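Local atomic coordinates of PT26-6P (Thermococcus sp., PDB entry 2WB7), a protein that is of unknown function but is encoded by a euryarchaeal mobile genetic element and joins two immunoglobulin-like domains to a helical domain. Residues E305-T310 / T324-I329; I168-Q173 / D207-A212; E428-L433 / G450-Y455; I5-I10 / P239-Q244. All blocks are in the same frame, centred on the assembly; numbering follows the deposited sequence.

Contact 1 of 4, residues E305-T310 / T324-I329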
loop_
_atom_site.group_PDB
_atom_site.type_symbol
_atom_site.label_atom_id
_atom_site.label_comp_id
_atom_site.label_asym_id
_atom_site.label_seq_id
_atom_site.Cartn_x
_atom_site.Cartn_y
_atom_site.Cartn_z
ATOM N N GLU A 305 6.676 14.300 7.814
ATOM C CA GLU A 305 7.537 13.488 8.743
ATOM C C GLU A 305 7.462 11.955 8.686
ATOM O O GLU A 305 6.377 11.391 8.641
ATOM C CB GLU A 305 7.282 13.928 10.177
ATOM C CG GLU A 305 8.235 13.376 11.189
ATOM C CD GLU A 305 7.970 13.970 12.593
ATOM O OE1 GLU A 305 6.824 14.427 12.839
ATOM O OE2 GLU A 305 8.887 13.974 13.455
ATOM N N TYR A 306 8.623 11.291 8.732
ATOM C CA TYR A 306 8.723 9.847 8.456
ATOM C C TYR A 306 9.575 9.090 9.462
ATOM O O TYR A 306 10.467 9.648 10.106
ATOM C CB TYR A 306 9.334 9.601 7.070
ATOM C CG TYR A 306 10.778 10.039 6.974
ATOM C CD1 TYR A 306 11.810 9.177 7.335
ATOM C CD2 TYR A 306 11.120 11.337 6.538
ATOM C CE1 TYR A 306 13.130 9.575 7.283
ATOM C CE2 TYR A 306 12.455 11.754 6.472
ATOM C CZ TYR A 306 13.450 10.854 6.854
ATOM O OH TYR A 306 14.768 11.212 6.805
ATOM N N ARG A 307 9.306 7.791 9.563
ATOM C CA ARG A 307 10.196 6.857 10.251
ATOM C C ARG A 307 10.235 5.512 9.523
ATOM O O ARG A 307 9.215 4.880 9.317
ATOM C CB ARG A 307 9.738 6.650 11.693
ATOM C CG ARG A 307 10.720 5.899 12.539
ATOM C CD ARG A 307 10.405 6.047 14.010
ATOM N NE ARG A 307 11.651 6.033 14.754
ATOM C CZ ARG A 307 12.124 7.057 15.458
ATOM N NH1 ARG A 307 11.430 8.181 15.556
ATOM N NH2 ARG A 307 13.290 6.937 16.087
ATOM N N PHE A 308 11.419 5.074 9.134
ATOM C CA PHE A 308 11.579 3.736 8.565
ATOM C C PHE A 308 12.318 2.916 9.589
ATOM O O PHE A 308 13.306 3.396 10.156
ATOM C CB PHE A 308 12.368 3.794 7.247
ATOM C CG PHE A 308 11.669 4.588 6.178
ATOM C CD1 PHE A 308 10.621 4.024 5.447
ATOM C CD2 PHE A 308 11.995 5.914 5.957
ATOM C CE1 PHE A 308 9.941 4.756 4.502
ATOM C CE2 PHE A 308 11.313 6.649 5.004
ATOM C CZ PHE A 308 10.287 6.064 4.273
ATOM N N VAL A 309 11.833 1.703 9.855
ATOM C CA VAL A 309 12.418 0.856 10.891
ATOM C C VAL A 309 12.529 -0.598 10.467
ATOM O O VAL A 309 11.939 -1.012 9.476
ATOM C CB VAL A 309 11.594 0.895 12.224
ATOM C CG1 VAL A 309 11.353 2.343 12.667
ATOM C CG2 VAL A 309 10.289 0.125 12.075
ATOM N N THR A 310 13.317 -1.367 11.208
ATOM C CA THR A 310 13.163 -2.813 11.211
ATOM C C THR A 310 12.711 -3.107 12.620
ATOM O O THR A 310 13.093 -2.388 13.564
ATOM C CB THR A 310 14.473 -3.581 10.931
ATOM O OG1 THR A 310 15.504 -3.161 11.835
ATOM C CG2 THR A 310 14.924 -3.357 9.527
ATOM N N THR A 324 16.724 2.055 12.557
ATOM C CA THR A 324 15.704 3.078 12.256
ATOM C C THR A 324 16.293 4.339 11.640
ATOM O O THR A 324 17.401 4.752 11.990
ATOM C CB THR A 324 14.921 3.517 13.505
ATOM O OG1 THR A 324 14.049 4.601 13.161
ATOM C CG2 THR A 324 15.858 3.986 14.587
ATOM N N THR A 325 15.546 4.941 10.717
ATOM C CA THR A 325 15.906 6.246 10.185
ATOM C C THR A 325 14.696 7.169 10.295
ATOM O O THR A 325 13.571 6.731 10.060
ATOM C CB THR A 325 16.430 6.164 8.729
ATOM O OG1 THR A 325 16.843 7.459 8.307
ATOM C CG2 THR A 325 15.380 5.699 7.798
ATOM N N THR A 326 14.908 8.424 10.684
ATOM C CA THR A 326 13.782 9.313 10.884
ATOM C C THR A 326 14.097 10.784 10.619
ATOM O O THR A 326 15.198 11.266 10.926
ATOM C CB THR A 326 13.200 9.134 12.314
ATOM O OG1 THR A 326 11.863 9.644 12.376
ATOM C CG2 THR A 326 14.057 9.821 13.364
ATOM N N GLY A 327 13.128 11.502 10.053
ATOM C CA GLY A 327 13.278 12.942 9.850
ATOM C C GLY A 327 12.093 13.648 9.213
ATOM O O GLY A 327 10.943 13.199 9.337
ATOM N N HIS A 328 12.392 14.754 8.523
ATOM C CA HIS A 328 11.391 15.609 7.864
ATOM C C HIS A 328 11.664 15.808 6.379
ATOM O O HIS A 328 12.814 15.908 5.965
ATOM C CB HIS A 328 11.339 16.958 8.553
ATOM C CG HIS A 328 10.726 16.886 9.906
ATOM N ND1 HIS A 328 9.362 16.820 10.093
ATOM C CD2 HIS A 328 11.282 16.800 11.136
ATOM C CE1 HIS A 328 9.103 16.726 11.384
ATOM N NE2 HIS A 328 10.251 16.713 12.039
ATOM N N ILE A 329 10.604 15.884 5.587
ATOM C CA ILE A 329 10.738 16.007 4.142
ATOM C C ILE A 329 10.516 17.443 3.713
ATOM O O ILE A 329 11.058 17.881 2.684
ATOM C CB ILE A 329 9.686 15.163 3.415
ATOM C CG1 ILE A 329 9.760 13.714 3.891
ATOM C CG2 ILE A 329 9.861 15.271 1.903
ATOM C CD1 ILE A 329 8.519 12.950 3.691
#
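Y306 sets its ring flat against the backbone of the opposite strand. With CG in the crowded position between backbone N and carbonyl carbon (chi1 66°), the ring swings across to G327, whose CA makes a CH-pi contact 4.0 Å from the centroid of the Y306 ring. Glycine suits this place because, lacking a side chain, it leaves its main chain open to the ring. Y306 CD2 also touches I329 CG1 at 3.8 Å.

Y306 and G327 also form a hydrogen-bonded pair: Y306 N gives a nearly straight bond of 3.1 Å to G327 O, while Y306 O is gripped twice. T326 OG1 donates to Y306 O in the carbonyl plane at 2.7 Å, and G327 N approaches from above that plane.

On the Y306 side of the sheet, T325 CG2 meets F308 CB at 3.6 Å and lies at the edge of the phenyl ring, a close fit for a small branched residue. On the other side, E305 and H328 run alongside each other with carboxylate and imidazole planes 30° apart. R307 crosses T324 and T326 obliquely; its NE makes a weak bond to T324 OG1, but NH1 is held by I142 O.

Strands 301-314 and 319-331 thus form an antiparallel beta hairpin at one margin of the sheet of the second immunoglobulin-like domain, bearing the cross-strand aromatic-glycine pair familiar from antiparallel sheets.

Contact 2 of 4, residues I168-Q173 / D207-A212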
loop_
_atom_site.group_PDB
_atom_site.type_symbol
_atom_site.label_atom_id
_atom_site.label_comp_id
_atom_site.label_asym_id
_atom_site.label_seq_id
_atom_site.Cartn_x
_atom_site.Cartn_y
_atom_site.Cartn_z
ATOM N N ILE A 168 -24.628 22.995 3.285
ATOM C CA ILE A 168 -25.669 23.937 3.651
ATOM C C ILE A 168 -25.455 25.255 2.934
ATOM O O ILE A 168 -24.412 25.891 3.077
ATOM C CB ILE A 168 -25.729 24.145 5.167
ATOM C CG1 ILE A 168 -26.078 22.815 5.840
ATOM C CG2 ILE A 168 -26.747 25.226 5.520
ATOM C CD1 ILE A 168 -26.335 22.909 7.346
ATOM N N VAL A 169 -26.448 25.641 2.137
ATOM C CA VAL A 169 -26.388 26.891 1.401
ATOM C C VAL A 169 -27.388 27.883 1.982
ATOM O O VAL A 169 -28.557 27.550 2.223
ATOM C CB VAL A 169 -26.658 26.699 -0.113
ATOM C CG1 VAL A 169 -26.280 27.968 -0.897
ATOM C CG2 VAL A 169 -25.917 25.473 -0.635
ATOM N N LYS A 170 -26.916 29.103 2.187
ATOM C CA LYS A 170 -27.740 30.149 2.746
ATOM C C LYS A 170 -27.597 31.423 1.931
ATOM O O LYS A 170 -26.543 31.689 1.337
ATOM C CB LYS A 170 -27.342 30.405 4.196
ATOM C CG LYS A 170 -27.610 29.229 5.108
ATOM C CD LYS A 170 -27.300 29.576 6.556
ATOM C CE LYS A 170 -27.543 28.374 7.457
ATOM N NZ LYS A 170 -27.196 28.666 8.883
ATOM N N GLY A 171 -28.668 32.208 1.912
ATOM C CA GLY A 171 -28.694 33.475 1.204
ATOM C C GLY A 171 -30.126 33.870 0.924
ATOM O O GLY A 171 -31.056 33.314 1.524
ATOM N N TYR A 172 -30.316 34.809 0.001
ATOM C CA TYR A 172 -31.654 35.307 -0.297
ATOM C C TYR A 172 -31.890 35.603 -1.769
ATOM O O TYR A 172 -30.970 36.003 -2.489
ATOM C CB TYR A 172 -31.906 36.579 0.490
ATOM C CG TYR A 172 -30.991 37.714 0.086
ATOM C CD1 TYR A 172 -31.293 38.521 -1.002
ATOM C CD2 TYR A 172 -29.831 37.976 0.795
ATOM C CE1 TYR A 172 -30.469 39.560 -1.366
ATOM C CE2 TYR A 172 -29.000 39.015 0.439
ATOM C CZ TYR A 172 -29.322 39.807 -0.640
ATOM O OH TYR A 172 -28.490 40.846 -1.004
ATOM N N GLN A 173 -33.135 35.429 -2.208
ATOM C CA GLN A 173 -33.513 35.808 -3.562
ATOM C C GLN A 173 -34.195 37.170 -3.600
ATOM O O GLN A 173 -35.035 37.485 -2.747
ATOM C CB GLN A 173 -34.423 34.769 -4.205
ATOM C CG GLN A 173 -34.579 34.993 -5.690
ATOM C CD GLN A 173 -35.285 33.852 -6.371
ATOM O OE1 GLN A 173 -35.810 32.954 -5.710
ATOM N NE2 GLN A 173 -35.317 33.880 -7.707
ATOM N N ASP A 207 -35.390 34.939 2.199
ATOM C CA ASP A 207 -34.359 34.046 2.711
ATOM C C ASP A 207 -34.584 32.562 2.421
ATOM O O ASP A 207 -35.723 32.084 2.384
ATOM C CB ASP A 207 -34.199 34.262 4.208
ATOM C CG ASP A 207 -33.610 35.605 4.519
ATOM O OD1 ASP A 207 -33.599 36.006 5.705
ATOM O OD2 ASP A 207 -33.159 36.264 3.562
ATOM N N PHE A 208 -33.481 31.844 2.201
ATOM C CA PHE A 208 -33.523 30.393 2.079
ATOM C C PHE A 208 -32.348 29.752 2.803
ATOM O O PHE A 208 -31.290 30.362 3.002
ATOM C CB PHE A 208 -33.543 29.946 0.609
ATOM C CG PHE A 208 -32.337 30.382 -0.169
ATOM C CD1 PHE A 208 -31.174 29.610 -0.179
ATOM C CD2 PHE A 208 -32.360 31.565 -0.885
ATOM C CE1 PHE A 208 -30.054 30.017 -0.885
ATOM C CE2 PHE A 208 -31.246 31.976 -1.605
ATOM C CZ PHE A 208 -30.087 31.203 -1.599
ATOM N N THR A 209 -32.565 28.515 3.219
ATOM C CA THR A 209 -31.514 27.681 3.740
ATOM C C THR A 209 -31.691 26.332 3.065
ATOM O O THR A 209 -32.653 25.606 3.329
ATOM C CB THR A 209 -31.602 27.523 5.257
ATOM O OG1 THR A 209 -31.194 28.744 5.882
ATOM C CG2 THR A 209 -30.695 26.392 5.716
ATOM N N LEU A 210 -30.795 26.026 2.138
ATOM C CA LEU A 210 -30.880 24.766 1.433
ATOM C C LEU A 210 -29.815 23.836 1.978
ATOM O O LEU A 210 -28.741 24.274 2.416
ATOM C CB LEU A 210 -30.764 24.982 -0.081
ATOM C CG LEU A 210 -31.887 25.870 -0.647
ATOM C CD1 LEU A 210 -31.777 26.054 -2.162
ATOM C CD2 LEU A 210 -33.271 25.332 -0.277
ATOM N N LYS A 211 -30.130 22.553 1.984
ATOM C CA LYS A 211 -29.249 21.573 2.574
ATOM C C LYS A 211 -29.308 20.285 1.772
ATOM O O LYS A 211 -30.388 19.797 1.428
ATOM C CB LYS A 211 -29.631 21.335 4.036
ATOM C CG LYS A 211 -29.508 19.887 4.491
ATOM C CD LYS A 211 -30.319 19.658 5.772
ATOM C CE LYS A 211 -30.377 18.180 6.154
ATOM N NZ LYS A 211 -29.028 17.661 6.529
ATOM N N ALA A 212 -28.129 19.762 1.454
ATOM C CA ALA A 212 -27.998 18.513 0.724
ATOM C C ALA A 212 -27.097 17.575 1.513
ATOM O O ALA A 212 -26.311 18.003 2.356
ATOM C CB ALA A 212 -27.440 18.762 -0.680
#
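V169 and L210 are joined by two short main-chain hydrogen bonds, V169 N to L210 O and L210 N to V169 O, both 2.7 Å and both lying in the plane of the accepting carbonyl. At the next hydrogen-bonded pair, G171 with F208, the grip is less even: F208 N reaches G171 O at 2.9 Å, nearly along the C=O axis, whereas the return bond from G171 N to F208 O is weak at 3.4 Å.

Outward from these bonds, the F208 ring folds over G171. Its chi1 of 61° places CG between backbone N and carbonyl carbon, so that G171 CA lies over the ring face, 4.2 Å from the centroid of F208. The bare glycine backbone lets the phenyl group settle there, and F208 CE1 goes on to touch V169 CG1 at 4.3 Å. This apolar side rests on I53, I87 and V85.

On the reverse side K170, extended beyond CG, runs alongside T209, and I168 CG2 lies 4.1 Å from T209 CG2. Threonine offers a beta-branched, partly polar flank to the lysine stem. The Y172 ring stacks on H86 of strand 85-96.

Cross-strand cohesion therefore rests on uncharged backbone bonds, with V169, F208 and L210 on one face and a mostly polar, more exposed set on the other, I168 being the apolar exception.

Contact 3 of 4, residues E428-L433 / G450-Y455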
loop_
_atom_site.group_PDB
_atom_site.type_symbol
_atom_site.label_atom_id
_atom_site.label_comp_id
_atom_site.label_asym_id
_atom_site.label_seq_id
_atom_site.Cartn_x
_atom_site.Cartn_y
_atom_site.Cartn_z
ATOM N N GLU A 428 14.857 -33.179 11.449
ATOM C CA GLU A 428 14.549 -31.975 12.209
ATOM C C GLU A 428 13.216 -31.407 11.813
ATOM O O GLU A 428 12.526 -30.794 12.628
ATOM C CB GLU A 428 15.642 -30.936 12.033
ATOM C CG GLU A 428 16.952 -31.381 12.670
ATOM C CD GLU A 428 18.099 -30.432 12.378
ATOM O OE1 GLU A 428 19.235 -30.915 12.133
ATOM O OE2 GLU A 428 17.854 -29.201 12.378
ATOM N N ALA A 429 12.855 -31.611 10.553
ATOM C CA ALA A 429 11.538 -31.248 10.087
ATOM C C ALA A 429 10.529 -32.073 10.873
ATOM O O ALA A 429 9.439 -31.589 11.193
ATOM C CB ALA A 429 11.406 -31.510 8.593
ATOM N N GLU A 430 10.915 -33.313 11.185
ATOM C CA GLU A 430 10.063 -34.244 11.926
ATOM C C GLU A 430 9.856 -33.748 13.343
ATOM O O GLU A 430 8.847 -34.042 13.962
ATOM C CB GLU A 430 10.673 -35.646 11.971
ATOM C CG GLU A 430 10.778 -36.361 10.625
ATOM C CD GLU A 430 9.458 -36.974 10.149
ATOM O OE1 GLU A 430 8.381 -36.576 10.648
ATOM O OE2 GLU A 430 9.490 -37.851 9.254
ATOM N N GLN A 431 10.818 -32.996 13.860
ATOM C CA GLN A 431 10.706 -32.461 15.209
ATOM C C GLN A 431 9.743 -31.294 15.233
ATOM O O GLN A 431 9.000 -31.095 16.196
ATOM C CB GLN A 431 12.071 -32.039 15.732
ATOM C CG GLN A 431 12.853 -33.219 16.285
ATOM C CD GLN A 431 14.324 -32.907 16.562
ATOM O OE1 GLN A 431 15.064 -33.763 17.068
ATOM N NE2 GLN A 431 14.754 -31.682 16.241
ATOM N N LEU A 432 9.756 -30.522 14.162
ATOM C CA LEU A 432 8.832 -29.424 14.025
ATOM C C LEU A 432 7.426 -29.953 13.860
ATOM O O LEU A 432 6.499 -29.409 14.443
ATOM C CB LEU A 432 9.183 -28.584 12.809
ATOM C CG LEU A 432 10.374 -27.652 12.955
ATOM C CD1 LEU A 432 10.533 -26.912 11.638
ATOM C CD2 LEU A 432 10.216 -26.684 14.118
ATOM N N LEU A 433 7.269 -30.997 13.048
ATOM C CA LEU A 433 5.970 -31.601 12.856
ATOM C C LEU A 433 5.433 -32.016 14.209
ATOM O O LEU A 433 4.241 -31.943 14.472
ATOM C CB LEU A 433 6.066 -32.824 11.961
ATOM C CG LEU A 433 4.719 -33.446 11.580
ATOM C CD1 LEU A 433 3.751 -32.388 11.107
ATOM C CD2 LEU A 433 4.898 -34.494 10.491
ATOM N N GLY A 450 5.261 -30.126 4.735
ATOM C CA GLY A 450 5.711 -29.663 3.439
ATOM C C GLY A 450 7.219 -29.772 3.342
ATOM O O GLY A 450 7.757 -30.225 2.333
ATOM N N ALA A 451 7.912 -29.358 4.396
ATOM C CA ALA A 451 9.358 -29.447 4.415
ATOM C C ALA A 451 9.755 -30.895 4.207
ATOM O O ALA A 451 10.603 -31.208 3.378
ATOM C CB ALA A 451 9.908 -28.932 5.730
ATOM N N ILE A 452 9.133 -31.792 4.961
ATOM C CA ILE A 452 9.484 -33.208 4.887
ATOM C C ILE A 452 9.289 -33.738 3.476
ATOM O O ILE A 452 10.141 -34.456 2.963
ATOM C CB ILE A 452 8.703 -34.052 5.908
ATOM C CG1 ILE A 452 9.042 -33.600 7.331
ATOM C CG2 ILE A 452 9.019 -35.525 5.727
ATOM C CD1 ILE A 452 8.288 -34.346 8.406
ATOM N N ASP A 453 8.195 -33.368 2.822
ATOM C CA ASP A 453 7.979 -33.791 1.440
ATOM C C ASP A 453 8.975 -33.178 0.436
ATOM O O ASP A 453 9.298 -33.796 -0.595
ATOM C CB ASP A 453 6.544 -33.485 0.987
ATOM C CG ASP A 453 5.484 -34.102 1.898
ATOM O OD1 ASP A 453 5.734 -35.152 2.537
ATOM O OD2 ASP A 453 4.375 -33.535 1.959
ATOM N N GLU A 454 9.455 -31.970 0.713
ATOM C CA GLU A 454 10.392 -31.347 -0.213
ATOM C C GLU A 454 11.756 -32.028 -0.160
ATOM O O GLU A 454 12.324 -32.396 -1.208
ATOM C CB GLU A 454 10.512 -29.849 0.037
ATOM C CG GLU A 454 9.288 -29.082 -0.412
ATOM C CD GLU A 454 8.935 -29.331 -1.884
ATOM O OE1 GLU A 454 9.785 -29.160 -2.790
ATOM O OE2 GLU A 454 7.772 -29.696 -2.149
ATOM N N TYR A 455 12.261 -32.204 1.063
ATOM C CA TYR A 455 13.541 -32.852 1.282
ATOM C C TYR A 455 13.504 -34.243 0.687
ATOM O O TYR A 455 14.437 -34.643 0.006
ATOM C CB TYR A 455 13.873 -32.914 2.766
ATOM C CG TYR A 455 14.185 -31.561 3.383
ATOM C CD1 TYR A 455 13.751 -31.235 4.666
ATOM C CD2 TYR A 455 14.915 -30.610 2.686
ATOM C CE1 TYR A 455 14.046 -30.012 5.241
ATOM C CE2 TYR A 455 15.215 -29.374 3.254
ATOM C CZ TYR A 455 14.776 -29.080 4.530
ATOM O OH TYR A 455 15.078 -27.851 5.081
#
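A451 opens the contact, its methyl CB turned to the neighbouring helix and 4.1 Å from A429 CB. Two alanines facing each other need little room, which suits the axes of segments 428-433 and 450-455, 9.1 Å apart at their closest; A451 also touches Y491 and V492 of helix 471-499.

I452 comes next and does most of the work. Its CG1 lies anti to the carbonyl carbon (chi1 -62°) and the chain continues extended, so the longer branch reaches straight across. CG1 packs on A429 CB at 3.4 Å, and CD1 passes on to meet L433 CD2 at 4.0 Å, the two side chains crossing at about a right angle. E430 also crosses that tip: bent at chi2 (-79°), it brings its carboxylate end beside I452 CD1, E430 itself being exposed to solvent. Helices 408-438 and 442-465 form an antiparallel helical hairpin within the C-terminal helical domain, and the two segments cross at -161°.

Beyond I452 the polar tips of E454 and Y455 find other partners. E454 takes no part in the contact; its buried carboxylate is bonded to H484 and S517. Y455 faces back toward helix 408-438, resting on K425 and I426, while its hydroxyl bonds to D489.

Contact 4 of 4, residues I5-I10 / P239-Q244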
loop_
_atom_site.group_PDB
_atom_site.type_symbol
_atom_site.label_atom_id
_atom_site.label_comp_id
_atom_site.label_asym_id
_atom_site.label_seq_id
_atom_site.Cartn_x
_atom_site.Cartn_y
_atom_site.Cartn_z
ATOM N N ILE A 5 24.121 -24.203 -11.188
ATOM C CA ILE A 5 25.065 -23.661 -10.208
ATOM C C ILE A 5 24.687 -22.271 -9.688
ATOM O O ILE A 5 24.807 -22.003 -8.496
ATOM C CB ILE A 5 26.487 -23.619 -10.784
ATOM C CG1 ILE A 5 26.930 -25.037 -11.126
ATOM C CG2 ILE A 5 27.462 -22.947 -9.810
ATOM C CD1 ILE A 5 28.330 -25.103 -11.631
ATOM N N ASN A 6 24.225 -21.409 -10.593
ATOM C CA ASN A 6 23.902 -20.013 -10.290
ATOM C C ASN A 6 22.444 -19.744 -9.975
ATOM O O ASN A 6 22.107 -18.717 -9.393
ATOM C CB ASN A 6 24.295 -19.131 -11.465
ATOM C CG ASN A 6 25.734 -18.704 -11.399
ATOM O OD1 ASN A 6 26.637 -19.526 -11.187
ATOM N ND2 ASN A 6 25.966 -17.403 -11.564
ATOM N N ASP A 7 21.574 -20.649 -10.400
ATOM C CA ASP A 7 20.149 -20.459 -10.226
ATOM C C ASP A 7 19.657 -19.221 -10.976
ATOM O O ASP A 7 18.812 -18.486 -10.491
ATOM C CB ASP A 7 19.831 -20.381 -8.743
ATOM C CG ASP A 7 20.504 -21.489 -7.959
ATOM O OD1 ASP A 7 20.089 -22.661 -8.092
ATOM O OD2 ASP A 7 21.460 -21.193 -7.216
ATOM N N ASP A 8 20.180 -19.013 -12.180
ATOM C CA ASP A 8 19.689 -17.971 -13.073
ATOM C C ASP A 8 18.291 -18.278 -13.598
ATOM O O ASP A 8 17.719 -17.495 -14.342
ATOM C CB ASP A 8 20.641 -17.792 -14.248
ATOM C CG ASP A 8 21.937 -17.107 -13.848
ATOM O OD1 ASP A 8 21.846 -16.032 -13.209
ATOM O OD2 ASP A 8 23.041 -17.631 -14.170
ATOM N N ASP A 9 17.738 -19.421 -13.226
ATOM C CA ASP A 9 16.382 -19.744 -13.653
ATOM C C ASP A 9 15.360 -19.288 -12.625
ATOM O O ASP A 9 14.158 -19.332 -12.875
ATOM C CB ASP A 9 16.224 -21.241 -13.958
ATOM C CG ASP A 9 16.593 -22.144 -12.775
ATOM O OD1 ASP A 9 15.933 -23.182 -12.614
ATOM O OD2 ASP A 9 17.547 -21.851 -12.021
ATOM N N ILE A 10 15.836 -18.847 -11.468
ATOM C CA ILE A 10 14.936 -18.351 -10.435
ATOM C C ILE A 10 14.410 -16.975 -10.832
ATOM O O ILE A 10 15.175 -16.040 -11.079
ATOM C CB ILE A 10 15.616 -18.277 -9.055
ATOM C CG1 ILE A 10 16.079 -19.673 -8.634
ATOM C CG2 ILE A 10 14.675 -17.659 -8.033
ATOM C CD1 ILE A 10 16.773 -19.736 -7.301
ATOM N N PRO A 239 16.968 -17.823 -1.295
ATOM C CA PRO A 239 17.574 -18.799 -0.407
ATOM C C PRO A 239 18.927 -18.343 0.145
ATOM O O PRO A 239 19.633 -17.587 -0.499
ATOM C CB PRO A 239 17.747 -20.020 -1.319
ATOM C CG PRO A 239 16.596 -19.911 -2.285
ATOM C CD PRO A 239 16.488 -18.428 -2.549
ATOM N N ILE A 240 19.295 -18.821 1.330
ATOM C CA ILE A 240 20.503 -18.337 2.002
ATOM C C ILE A 240 21.796 -18.525 1.212
ATOM O O ILE A 240 22.796 -17.860 1.494
ATOM C CB ILE A 240 20.685 -18.955 3.420
ATOM C CG1 ILE A 240 20.894 -20.465 3.314
ATOM C CG2 ILE A 240 19.507 -18.598 4.298
ATOM C CD1 ILE A 240 21.097 -21.161 4.634
ATOM N N LYS A 241 21.812 -19.431 0.241
ATOM C CA LYS A 241 23.048 -19.614 -0.520
ATOM C C LYS A 241 23.501 -18.309 -1.172
ATOM O O LYS A 241 24.679 -18.139 -1.456
ATOM C CB LYS A 241 22.944 -20.729 -1.565
ATOM C CG LYS A 241 22.109 -20.391 -2.766
ATOM C CD LYS A 241 22.803 -20.815 -4.036
ATOM C CE LYS A 241 22.755 -19.697 -5.052
ATOM N NZ LYS A 241 23.895 -19.779 -5.995
ATOM N N PHE A 242 22.573 -17.379 -1.375
ATOM C CA PHE A 242 22.875 -16.172 -2.134
ATOM C C PHE A 242 23.649 -15.158 -1.318
ATOM O O PHE A 242 23.930 -14.075 -1.792
ATOM C CB PHE A 242 21.607 -15.551 -2.717
ATOM C CG PHE A 242 21.063 -16.297 -3.898
ATOM C CD1 PHE A 242 20.046 -17.224 -3.740
ATOM C CD2 PHE A 242 21.577 -16.082 -5.166
ATOM C CE1 PHE A 242 19.539 -17.916 -4.823
ATOM C CE2 PHE A 242 21.076 -16.785 -6.268
ATOM C CZ PHE A 242 20.052 -17.700 -6.092
ATOM N N LEU A 243 24.008 -15.529 -0.098
ATOM C CA LEU A 243 24.824 -14.680 0.756
ATOM C C LEU A 243 26.277 -14.653 0.289
ATOM O O LEU A 243 26.943 -13.632 0.415
ATOM C CB LEU A 243 24.763 -15.159 2.207
ATOM C CG LEU A 243 23.647 -14.617 3.095
ATOM C CD1 LEU A 243 23.755 -15.215 4.491
ATOM C CD2 LEU A 243 23.692 -13.089 3.138
ATOM N N GLN A 244 26.779 -15.770 -0.230
ATOM C CA GLN A 244 28.133 -15.803 -0.788
ATOM C C GLN A 244 28.132 -15.576 -2.304
ATOM O O GLN A 244 28.996 -16.092 -3.016
ATOM C CB GLN A 244 28.850 -17.125 -0.468
ATOM C CG GLN A 244 29.033 -17.423 1.019
ATOM C CD GLN A 244 28.107 -18.526 1.517
ATOM O OE1 GLN A 244 27.516 -19.270 0.719
ATOM N NE2 GLN A 244 27.979 -18.645 2.841
#
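K241 leaves the short 3-10 turn 240-243 with CB directed toward the N-terminal loop. Its first torsion puts CG in the crowded position between backbone N and carbonyl carbon (chi1 73°), 3.9 Å from F242 CD1, so the chain starts out along the neighbouring phenyl ring. Bends at chi2 and chi3 keep it there. CD comes within 3.5 Å of D7 OD2. K241 CE lies over the centre of the F242 ring, which offers the aliphatic stem an apolar bed, and is also close beside D7 OD2, at 2.9 Å.

At the tip, K241 NZ forms a salt bridge with D7 OD2 at 3.1 Å, lysine and aspartate meeting end to end. A weak hydrogen bond of 3.5 Å runs from K241 NZ to I5 O, and a further salt bridge goes to D393 of helix 393-404. D7 is shared as well: OD2 also pairs with K482, and OD1 with K483. Such clustered opposite charges would be expected to keep the buried lysine and aspartate ionised.

F242 offers its rim to the loop, with CZ touching D7 CB at 3.8 Å and I10 CD1 at 4.0 Å. D7 begins a type I beta turn closed by I10 N bonding to D7 O, which brings both residues to this rim.

The N-terminal loop, through its type I beta turn, and the 3-10 segment 240-243 are thus joined by a buried salt-bridge network of D7, K241, K482, K483 and D393, beside helices 393-404, 471-499 and 503-523 of the C-terminal helical domain.

In the fold
Contacts 1 and 2 are both antiparallel strand pairings, but in different sheets, their centres 48 Å apart. Contact 2 is a surface pairing far out along the elongated chain, whereas contact 1 is partly buried and nearer its middle; both repeat an aromatic ring laid over a glycine of the partner strand. Contacts 3 and 4 are buried, lie 22 Å apart between centres, and both involve helix 471-499, which flanks contact 3 through A451 and contact 4 through D7. Their chemistry diverges: contact 3 is a helix pair with no hydrogen bond across it, while contact 4 joins sequence-distant loops by salt bridges backed by the F242 ring. Contacts 2 and 4 fall on opposite sides of the chain's centre.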